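Local atomic coordinates of SmhB (Serratia marcescens, PDB entry 6ZZ5), a protein that probably takes part in pore formation as the B component of Smh, a tripartite alpha-pore-forming toxin. Residues N156-Q161 with S248-E253. Residues are numbered along the deposited sequence; the frame is centred on the assembly and turned at random.
Sequences NGVLEQ and SQLNSE
Asn251 OD1, one residue beyond the Leu250 that packs on Val158 and Leu159, accepts from two backbone N-H groups in the first turn of helix 252-300. Its bond from Glu253 N is 2.9 Å long but weak, bent to 129° at the hydrogen; Val254 N supplies the second. Asn251 is thus the N-cap of that helix. Leu250 directs its CB toward helix 156-184 and divides its two methyl groups between neighbouring residues there. CD1 lies 3.6 Å from Val158 CG1 and 4.0 Å from Val158 CB, the two side chains running antiparallel alongside one another. Val158 turns CG1 to this meeting by placing it anti to its own backbone N (chi1 173°). The other methyl, Leu250 CD2, comes within 4.0 Å of Leu159 CD1, the two leucine side chains lying roughly perpendicular. In the elongated helical bundle of this Hbl-related toxin component, the contact joins the start of helix 156-184 to the short link between helices 230-245 and 252-300. Leu159 is buried between helices, also touching Val145 and Asn149 of helix 99-151 and Val254 and Ser258 of helix 252-300, while Leu250 reaches Leu255. At the exposed margin the Gln249 side chain, bent at chi2, passes at a slant near Val158. At the start of helix 156-184, Val158 N donates to Asn155 OD1, and the side-chain amide of Asn156 accepts at OD1 from Asn149 ND2 and donates from ND2 to Asn150 OD1.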
ATOM      1  N   ASN A 156     -26.312 -21.431  -0.433  1.00 32.32           N
ATOM      2  CA  ASN A 156     -25.310 -20.700  -1.242  1.00 36.63           C
ATOM      3  C   ASN A 156     -25.800 -19.246  -1.482  1.00 31.47           C
ATOM      4  O   ASN A 156     -24.947 -18.379  -1.531  1.00 25.97           O
ATOM      5  CB  ASN A 156     -24.910 -21.484  -2.497  1.00 40.70           C
ATOM      6  CG  ASN A 156     -23.862 -22.574  -2.262  1.00 48.44           C
ATOM      7  OD1 ASN A 156     -22.894 -22.448  -1.497  1.00 43.16           O
ATOM      8  ND2 ASN A 156     -24.006 -23.689  -2.948  1.00 39.49           N
ATOM      9  N   GLY A 157     -27.107 -18.968  -1.493  1.00 32.08           N
ATOM     10  CA  GLY A 157     -27.688 -17.603  -1.548  1.00 33.84           C
ATOM     11  C   GLY A 157     -27.311 -16.776  -0.312  1.00 34.12           C
ATOM     12  O   GLY A 157     -26.987 -15.600  -0.427  1.00 34.75           O
ATOM     13  N   VAL A 158     -27.337 -17.374   0.871  1.00 34.37           N
ATOM     14  CA  VAL A 158     -26.919 -16.647   2.100  1.00 33.73           C
ATOM     15  C   VAL A 158     -25.419 -16.381   2.026  1.00 28.60           C
ATOM     16  O   VAL A 158     -24.970 -15.301   2.362  1.00 29.99           O
ATOM     17  CB  VAL A 158     -27.288 -17.416   3.376  1.00 37.20           C
ATOM     18  CG1 VAL A 158     -26.700 -16.728   4.590  1.00 44.97           C
ATOM     19  CG2 VAL A 158     -28.792 -17.576   3.527  1.00 39.16           C
ATOM     20  N   LEU A 159     -24.631 -17.364   1.627  1.00 31.75           N
ATOM     21  CA  LEU A 159     -23.157 -17.196   1.529  1.00 27.28           C
ATOM     22  C   LEU A 159     -22.826 -16.103   0.510  1.00 27.01           C
ATOM     23  O   LEU A 159     -21.970 -15.254   0.789  1.00 26.32           O
ATOM     24  CB  LEU A 159     -22.559 -18.536   1.129  1.00 29.64           C
ATOM     25  CG  LEU A 159     -21.058 -18.548   0.919  1.00 32.81           C
ATOM     26  CD1 LEU A 159     -20.315 -18.044   2.160  1.00 34.27           C
ATOM     27  CD2 LEU A 159     -20.622 -19.952   0.565  1.00 37.57           C
ATOM     28  N   GLU A 160     -23.480 -16.121  -0.637  1.00 29.19           N
ATOM     29  CA  GLU A 160     -23.253 -15.106  -1.700  1.00 32.08           C
ATOM     30  C   GLU A 160     -23.654 -13.719  -1.204  1.00 25.54           C
ATOM     31  O   GLU A 160     -22.887 -12.793  -1.492  1.00 23.68           O
ATOM     32  CB  GLU A 160     -24.009 -15.429  -2.990  1.00 37.26           C
ATOM     33  CG  GLU A 160     -23.095 -16.079  -3.997  1.00 56.44           C
ATOM     34  CD  GLU A 160     -21.676 -15.520  -3.915  1.00 73.56           C
ATOM     35  OE1 GLU A 160     -20.725 -16.334  -3.700  1.00 49.43           O
ATOM     36  OE2 GLU A 160     -21.516 -14.260  -4.037  1.00 53.62           O
ATOM     37  N   GLN A 161     -24.781 -13.595  -0.480  1.00 27.72           N
ATOM     38  CA  GLN A 161     -25.195 -12.280   0.068  1.00 27.89           C
ATOM     39  C   GLN A 161     -24.118 -11.795   1.072  1.00 22.36           C
ATOM     40  O   GLN A 161     -23.767 -10.614   1.064  1.00 20.54           O
ATOM     41  CB  GLN A 161     -26.582 -12.286   0.694  1.00 28.26           C
ATOM     42  CG  GLN A 161     -27.024 -10.861   1.042  1.00 36.34           C
ATOM     43  CD  GLN A 161     -27.137  -9.962  -0.176  1.00 39.38           C
ATOM     44  OE1 GLN A 161     -27.687 -10.373  -1.194  1.00 47.60           O
ATOM     45  NE2 GLN A 161     -26.548  -8.771  -0.141  1.00 35.05           N
ATOM     46  N   SER A 248     -24.608 -14.898  11.413  1.00 43.67           N
ATOM     47  CA  SER A 248     -24.240 -15.983  12.370  1.00 61.11           C
ATOM     48  C   SER A 248     -25.212 -17.186  12.246  1.00 52.20           C
ATOM     49  O   SER A 248     -25.060 -18.126  13.018  1.00 52.48           O
ATOM     50  CB  SER A 248     -24.124 -15.441  13.789  1.00 57.36           C
ATOM     51  OG  SER A 248     -25.404 -15.175  14.354  1.00 52.36           O
ATOM     52  N   GLN A 249     -26.189 -17.185  11.324  1.00 63.49           N
ATOM     53  CA  GLN A 249     -27.001 -18.400  11.003  1.00 67.57           C
ATOM     54  C   GLN A 249     -26.197 -19.325  10.075  1.00 75.14           C
ATOM     55  O   GLN A 249     -26.576 -20.506  10.002  1.00 55.29           O
ATOM     56  CB  GLN A 249     -28.398 -18.094  10.430  1.00 62.25           C
ATOM     57  CG  GLN A 249     -28.435 -17.691   8.958  1.00 56.38           C
ATOM     58  CD  GLN A 249     -28.249 -16.203   8.759  1.00 68.14           C
ATOM     59  OE1 GLN A 249     -27.599 -15.515   9.544  1.00 66.11           O
ATOM     60  NE2 GLN A 249     -28.829 -15.688   7.696  1.00 48.83           N
ATOM     61  N   LEU A 250     -25.134 -18.839   9.415  1.00 54.02           N
ATOM     62  CA  LEU A 250     -24.298 -19.634   8.471  1.00 44.57           C
ATOM     63  C   LEU A 250     -23.440 -20.658   9.249  1.00 36.28           C
ATOM     64  O   LEU A 250     -23.089 -20.407  10.414  1.00 33.53           O
ATOM     65  CB  LEU A 250     -23.422 -18.645   7.689  1.00 46.40           C
ATOM     66  CG  LEU A 250     -23.053 -18.988   6.246  1.00 50.83           C
ATOM     67  CD1 LEU A 250     -24.271 -19.236   5.364  1.00 58.61           C
ATOM     68  CD2 LEU A 250     -22.215 -17.863   5.657  1.00 60.05           C
ATOM     69  N   ASN A 251     -23.062 -21.761   8.607  1.00 29.78           N
ATOM     70  CA  ASN A 251     -22.183 -22.792   9.205  1.00 30.40           C
ATOM     71  C   ASN A 251     -20.871 -22.102   9.645  1.00 37.63           C
ATOM     72  O   ASN A 251     -20.295 -21.322   8.875  1.00 25.55           O
ATOM     73  CB  ASN A 251     -21.967 -23.968   8.255  1.00 28.95           C
ATOM     74  CG  ASN A 251     -20.917 -24.940   8.771  1.00 37.23           C
ATOM     75  OD1 ASN A 251     -19.714 -24.670   8.637  1.00 34.81           O
ATOM     76  ND2 ASN A 251     -21.348 -26.058   9.378  1.00 30.69           N
ATOM     77  N   SER A 252     -20.405 -22.391  10.864  1.00 31.60           N
ATOM     78  CA  SER A 252     -19.236 -21.740  11.484  1.00 28.14           C
ATOM     79  C   SER A 252     -17.969 -21.918  10.630  1.00 26.95           C
ATOM     80  O   SER A 252     -17.159 -20.974  10.542  1.00 27.07           O
ATOM     81  CB  SER A 252     -19.049 -22.290  12.849  1.00 32.37           C
ATOM     82  OG  SER A 252     -19.892 -21.592  13.739  1.00 37.81           O
ATOM     83  N   GLU A 253     -17.762 -23.105  10.063  1.00 26.60           N
ATOM     84  CA  GLU A 253     -16.519 -23.413   9.317  1.00 29.23           C
ATOM     85  C   GLU A 253     -16.600 -22.687   7.967  1.00 28.84           C
ATOM     86  O   GLU A 253     -15.585 -22.212   7.470  1.00 25.07           O
ATOM     87  CB  GLU A 253     -16.361 -24.930   9.184  1.00 36.36           C
ATOM     88  CG  GLU A 253     -15.987 -25.604  10.484  1.00 44.01           C
ATOM     89  CD  GLU A 253     -17.048 -25.593  11.564  1.00 61.60           C
ATOM     90  OE1 GLU A 253     -18.183 -26.084  11.275  1.00 54.75           O
ATOM     91  OE2 GLU A 253     -16.738 -25.076  12.684  1.00 51.27           O
TER